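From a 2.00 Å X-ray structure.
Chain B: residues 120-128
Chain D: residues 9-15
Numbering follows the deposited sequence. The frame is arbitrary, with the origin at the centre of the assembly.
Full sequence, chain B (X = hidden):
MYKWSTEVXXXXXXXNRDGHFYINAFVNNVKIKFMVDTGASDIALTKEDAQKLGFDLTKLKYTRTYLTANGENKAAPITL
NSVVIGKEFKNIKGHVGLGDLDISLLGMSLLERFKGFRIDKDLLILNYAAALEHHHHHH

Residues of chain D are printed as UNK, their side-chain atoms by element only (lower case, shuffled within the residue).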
# COMPACT_ATOMS: atom_id res chain seq x y z
N ASP B 120 12.08 -18.01 6.39
CA ASP B 120 12.74 -17.37 7.52
C ASP B 120 13.12 -18.47 8.48
O ASP B 120 14.27 -18.92 8.45
CB ASP B 120 11.82 -16.30 8.15
CG ASP B 120 12.38 -15.70 9.44
OD1 ASP B 120 13.61 -15.66 9.61
OD2 ASP B 120 11.58 -15.25 10.27
N LYS B 121 12.17 -18.94 9.27
CA LYS B 121 12.47 -19.96 10.26
C LYS B 121 11.88 -21.28 9.77
O LYS B 121 12.49 -22.03 8.99
CB LYS B 121 11.95 -19.54 11.65
CG LYS B 121 10.51 -19.02 11.73
CD LYS B 121 10.30 -18.20 12.99
CE LYS B 121 10.65 -16.70 12.76
NZ LYS B 121 9.78 -15.91 11.83
N ASP B 122 10.70 -21.56 10.28
CA ASP B 122 9.79 -22.52 9.81
C ASP B 122 8.65 -21.75 9.17
O ASP B 122 7.54 -22.22 9.20
CB ASP B 122 9.36 -23.33 11.02
CG ASP B 122 10.42 -24.31 11.45
OD1 ASP B 122 11.17 -24.79 10.57
OD2 ASP B 122 10.52 -24.57 12.66
N LEU B 123 8.93 -20.58 8.60
CA LEU B 123 7.92 -19.79 7.89
C LEU B 123 8.36 -19.44 6.49
O LEU B 123 9.50 -19.07 6.25
CB LEU B 123 7.68 -18.46 8.61
CG LEU B 123 7.10 -18.53 10.01
CD1 LEU B 123 7.01 -17.12 10.56
CD2 LEU B 123 5.73 -19.19 9.99
N LEU B 124 7.39 -19.45 5.59
CA LEU B 124 7.55 -18.94 4.25
C LEU B 124 6.64 -17.73 4.15
O LEU B 124 5.47 -17.81 4.44
CB LEU B 124 7.15 -20.04 3.25
CG LEU B 124 6.76 -19.67 1.82
CD1 LEU B 124 7.91 -19.00 1.12
CD2 LEU B 124 6.38 -20.93 1.07
N ILE B 125 7.17 -16.59 3.73
CA ILE B 125 6.43 -15.34 3.68
C ILE B 125 6.51 -14.78 2.28
O ILE B 125 7.60 -14.61 1.70
CB ILE B 125 7.01 -14.28 4.66
CG1 ILE B 125 7.00 -14.83 6.09
CG2 ILE B 125 6.22 -12.99 4.57
CD1 ILE B 125 8.37 -15.12 6.66
N LEU B 126 5.35 -14.55 1.69
CA LEU B 126 5.23 -14.00 0.36
C LEU B 126 4.51 -12.67 0.48
O LEU B 126 3.43 -12.61 1.05
CB LEU B 126 4.39 -14.91 -0.53
CG LEU B 126 4.93 -16.33 -0.69
CD1 LEU B 126 3.93 -17.19 -1.45
CD2 LEU B 126 6.23 -16.34 -1.45
N ASN B 127 5.10 -11.63 -0.09
CA ASN B 127 4.49 -10.29 -0.13
C ASN B 127 4.30 -9.91 -1.58
O ASN B 127 5.12 -10.23 -2.46
CB ASN B 127 5.37 -9.31 0.60
CG ASN B 127 5.20 -9.41 2.12
OD1 ASN B 127 4.21 -8.98 2.69
ND2 ASN B 127 6.16 -10.02 2.77
N TYR B 128 3.13 -9.34 -1.86
CA TYR B 128 2.79 -8.98 -3.24
C TYR B 128 2.11 -7.62 -3.27
O TYR B 128 1.51 -7.19 -2.27
CB TYR B 128 1.87 -10.03 -3.92
CG TYR B 128 0.56 -10.24 -3.25
CD1 TYR B 128 0.44 -11.13 -2.22
CD2 TYR B 128 -0.60 -9.55 -3.67
CE1 TYR B 128 -0.77 -11.33 -1.57
CE2 TYR B 128 -1.81 -9.74 -3.04
CZ TYR B 128 -1.90 -10.65 -1.99
OH TYR B 128 -3.05 -10.86 -1.30
N UNK D 9 2.60 -2.53 6.21
CA UNK D 9 3.54 -3.39 6.87
C UNK D 9 2.91 -4.52 7.63
O UNK D 9 1.70 -4.52 7.91
N UNK D 10 3.77 -5.47 8.00
CA UNK D 10 3.40 -6.56 8.89
C UNK D 10 4.51 -6.87 9.87
O UNK D 10 5.72 -6.72 9.57
o UNK D 10 4.59 -10.14 5.92
c UNK D 10 3.07 -7.80 8.10
c UNK D 10 4.26 -8.66 7.71
o UNK D 10 4.14 -8.06 5.41
c UNK D 10 4.32 -8.98 6.24
N UNK D 11 4.10 -7.31 11.05
CA UNK D 11 5.03 -7.82 12.08
C UNK D 11 4.56 -9.20 12.44
O UNK D 11 3.35 -9.42 12.66
c UNK D 11 5.95 -7.52 14.40
c UNK D 11 5.59 -5.54 12.98
c UNK D 11 5.16 -4.46 13.93
c UNK D 11 5.05 -6.93 13.35
N UNK D 12 5.48 -10.14 12.42
CA UNK D 12 5.17 -11.54 12.68
C UNK D 12 6.08 -11.94 13.82
O UNK D 12 7.30 -11.74 13.76
c UNK D 12 4.66 -12.06 10.29
c UNK D 12 5.20 -13.91 11.86
c UNK D 12 5.16 -12.70 9.01
c UNK D 12 5.49 -12.46 11.50
N UNK D 13 5.47 -12.46 14.87
CA UNK D 13 6.18 -12.89 16.04
C UNK D 13 5.87 -14.32 16.34
O UNK D 13 4.71 -14.73 16.37
c UNK D 13 6.44 -10.63 16.96
c UNK D 13 6.39 -12.53 18.53
c UNK D 13 5.71 -9.51 17.56
c UNK D 13 5.82 -11.99 17.22
N UNK D 14 6.93 -15.11 16.50
CA UNK D 14 6.79 -16.52 16.82
C UNK D 14 6.62 -16.67 18.33
O UNK D 14 7.27 -15.97 19.12
c UNK D 14 8.02 -17.29 16.36
N UNK D 15 5.72 -17.56 18.72
CA UNK D 15 5.48 -17.82 20.12
C UNK D 15 6.78 -18.30 20.77
O UNK D 15 7.51 -19.09 20.20
c UNK D 15 3.89 -18.97 21.73
c UNK D 15 2.95 -20.13 21.94
n UNK D 15 1.68 -19.99 21.22
n UNK D 15 -0.47 -19.21 20.88
n UNK D 15 0.65 -18.67 22.79
c UNK D 15 0.63 -19.28 21.63
c UNK D 15 4.41 -18.88 20.30

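Position 9 of chain D carries no atoms beyond its backbone. It lies on the strand with phi/psi of -138/167, and an ideal CB built there would point away from chain B, with nothing of the facing stretch within 5.5 Å. With no side chain, it is D:Gly9, and the contact asks nothing of this position.

Position 10 has five side-chain atoms: three carbons in an unbranched row, the third carrying two oxygens. Its CA-to-CB bond points toward chain B, and one oxygen comes within 2.9 Å of OD1 of B:Asn127. A carboxylate at the end of a three-carbon chain identifies D:Glu10. Its OE1 is the atom 2.9 Å from OD1 of B:Asn127; the amide of that asparagine is probably turned over in the model, so whether a hydrogen bond joins the two remains open. OE2 also lies 3.5 Å from CG2 of B:Ile125, so the carboxylate packs against a methyl group as well as a polar neighbour. The chain is long enough to carry its carboxylate across the gap to the polar end of B:Asn127, the CA atoms of D:Glu10 and B:Asn127 being 9.8 Å apart.

Position 11 has four carbons, forked at the first, with one arm two carbons long. They are buried but out of reach of chain B. This is the pattern of D:Ile11; a branched, apolar side chain is well suited to an extended strand with a buried flank.

Position 12 repeats the four carbons and the fork at the first, but here CA-to-CB points toward chain B, and the carbons approach B:Leu123 and B:Ile125. It is D:Ile12. Its CG2 lies 3.9 Å from CD1 of B:Leu123, while its CD1 lies 4.1 Å from CG1 of B:Ile125. The fork thus lets one residue meet two apolar neighbours, and it has 56 Å² covered, the largest share in either stretch.

Position 13 again shows four carbons forked at the first, one arm being two carbons long. Its CA-to-CB bond points away, and no side-chain atom touches chain B. It is D:Ile13, whose apolar, branched side chain suits a buried strand position.

Position 14 has a single side-chain carbon, its CB, pointing toward chain B and 4.2 Å from CD of B:Lys121. One carbon makes it D:Ala14: a small methyl meets the aliphatic part of a long side chain. The lysine's NZ is engaged within its own chain, in a very short 2.5 Å salt bridge to OD2 of B:Asp120.

Position 15 has three carbons, a nitrogen, and then a carbon bearing two more nitrogens, all out of reach of chain B. This guanidinium marks D:Arg15. At a partly exposed place, a long charged chain can set its nitrogens where they are hydrogen-bonded elsewhere in the structure.

The two strands run nearly antiparallel, at 171°, with axes 10.5 Å apart at closest approach. Across that gap side chains make the contact: positions 10, 12 and 14 face B:Asn127, B:Ile125, B:Leu123 and B:Lys121, joining an apolar centre to a polar end.

Chain D 9-15: GEIIIAR
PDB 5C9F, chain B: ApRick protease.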